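Local coordinates for putative TetR-family transcriptional regulator (Streptomyces coelicolor, PDB 2HXO), which is a TetR-family transcriptional regulator that probably binds regulatory DNA through a helix-turn-helix motif, at the interface of chains A and B. Coordinates in Å, arbitrary orientation; residue numbers count along the deposited sequence, not the author numbering. Chains: chain A/B, Putative TetR-family transcriptional regulator.

The interface of chains A and B. Residues chain A 156, 159-160, 217; chain B 152, 155-156.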
loop_
_atom_site.group_PDB
_atom_site.type_symbol
_atom_site.label_atom_id
_atom_site.label_comp_id
_atom_site.label_asym_id
_atom_site.label_seq_id
_atom_site.Cartn_x
_atom_site.Cartn_y
_atom_site.Cartn_z
ATOM N N TYR A 156 -4.931 -5.025 -0.077
ATOM C CA TYR A 156 -4.213 -5.471 -1.259
ATOM C C TYR A 156 -4.296 -4.392 -2.335
ATOM O O TYR A 156 -3.294 -4.023 -2.945
ATOM C CB TYR A 156 -4.786 -6.764 -1.825
ATOM C CG TYR A 156 -4.151 -7.061 -3.151
ATOM C CD1 TYR A 156 -2.885 -7.640 -3.224
ATOM C CD2 TYR A 156 -4.758 -6.640 -4.341
ATOM C CE1 TYR A 156 -2.230 -7.787 -4.451
ATOM C CE2 TYR A 156 -4.115 -6.776 -5.566
ATOM C CZ TYR A 156 -2.858 -7.351 -5.617
ATOM O OH TYR A 156 -2.250 -7.521 -6.837
ATOM N N GLY A 159 -2.096 -1.389 -1.632
ATOM C CA GLY A 159 -0.688 -1.710 -1.766
ATOM C C GLY A 159 -0.199 -1.801 -3.199
ATOM O O GLY A 159 0.877 -1.298 -3.528
ATOM N N ALA A 160 -0.965 -2.458 -4.063
ATOM C CA ALA A 160 -0.552 -2.571 -5.456
ATOM C C ALA A 160 -0.797 -1.236 -6.167
ATOM O O ALA A 160 0.090 -0.716 -6.845
ATOM C CB ALA A 160 -1.316 -3.701 -6.145
ATOM N N GLN A 217 -0.561 -7.854 -13.326
ATOM C CA GLN A 217 -0.065 -8.323 -12.047
ATOM C C GLN A 217 -1.151 -8.008 -11.016
ATOM O O GLN A 217 -1.552 -8.864 -10.224
ATOM C CB GLN A 217 1.226 -7.584 -11.679
ATOM C CG GLN A 217 1.735 -7.914 -10.283
ATOM C CD GLN A 217 1.998 -9.394 -10.128
ATOM O OE1 GLN A 217 2.751 -9.969 -10.912
ATOM N NE2 GLN A 217 1.371 -10.024 -9.123
ATOM N N ALA B 152 2.614 -10.618 -5.429
ATOM C CA ALA B 152 1.329 -10.452 -4.759
ATOM C C ALA B 152 1.562 -10.371 -3.254
ATOM O O ALA B 152 0.980 -9.532 -2.571
ATOM C CB ALA B 152 0.405 -11.626 -5.087
ATOM N N HIS B 155 3.169 -6.923 -2.583
ATOM C CA HIS B 155 2.207 -5.838 -2.675
ATOM C C HIS B 155 1.242 -5.878 -1.507
ATOM O O HIS B 155 0.859 -4.837 -0.985
ATOM C CB HIS B 155 1.444 -5.927 -3.996
ATOM C CG HIS B 155 2.288 -5.613 -5.191
ATOM N ND1 HIS B 155 1.902 -5.921 -6.480
ATOM C CD2 HIS B 155 3.491 -4.999 -5.292
ATOM C CE1 HIS B 155 2.834 -5.508 -7.322
ATOM N NE2 HIS B 155 3.808 -4.945 -6.628
ATOM N N TYR B 156 0.838 -7.075 -1.102
ATOM C CA TYR B 156 -0.068 -7.181 0.025
ATOM C C TYR B 156 0.610 -6.616 1.274
ATOM O O TYR B 156 0.013 -5.805 1.982
ATOM C CB TYR B 156 -0.473 -8.633 0.287
ATOM C CG TYR B 156 -1.249 -8.766 1.569
ATOM C CD1 TYR B 156 -2.585 -8.370 1.639
ATOM C CD2 TYR B 156 -0.624 -9.189 2.739
ATOM C CE1 TYR B 156 -3.274 -8.378 2.846
ATOM C CE2 TYR B 156 -1.306 -9.198 3.960
ATOM C CZ TYR B 156 -2.626 -8.791 4.005
ATOM O OH TYR B 156 -3.294 -8.761 5.206
HETATM O O HOH W 1 0.332 -8.160 -7.446
#
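B:His155 CB lies at a slant above the CE1 side of the A:Tyr156 ring, 4.1 Å from CE1, and the two side chains cross obliquely instead of stacking. Beside the same CE1 lies the backbone carbonyl O of B:Ala152, also at 4.1 Å. A water sits in the plane of the tyrosine ring at its hydroxyl end, 2.7 Å from A:Tyr156 OH. The methyl CB of A:Ala160 lies obliquely off the ND1 side of the B:His155 imidazole, 3.9 Å from ND1, while ring carbon CE1 touches the aliphatic CG of A:Gln217 at 4.0 Å. With CG of B:His155 anti to the carbonyl carbon (chi1 -70°), the ring reaches between helices 146-166 and 214-230 of chain A. Glutamine and histidine do not stack either, their amide and ring planes standing 77° apart. In this patch the polar link between the chains runs through the water, 2.9 Å from B:His155 ND1 and hydrogen-bonded by the amide NE2 of A:Gln217 at 2.7 Å, with 155° at the hydrogen. The glutamine chain, bent at its second torsion, brings that amide to the water. An alanine at B:His155 would probably leave the water without the imidazole ND1 and open a gap beside A:Ala160 and A:Gln217 CG. Backbone packing continues at A:Gly159, whose CA approaches B:His155 O to 3.6 Å. Repeated by two-fold symmetry, this patch likely belongs to the helical-bundle dimer interface usual for TetR regulators, packing these helices of both chains together.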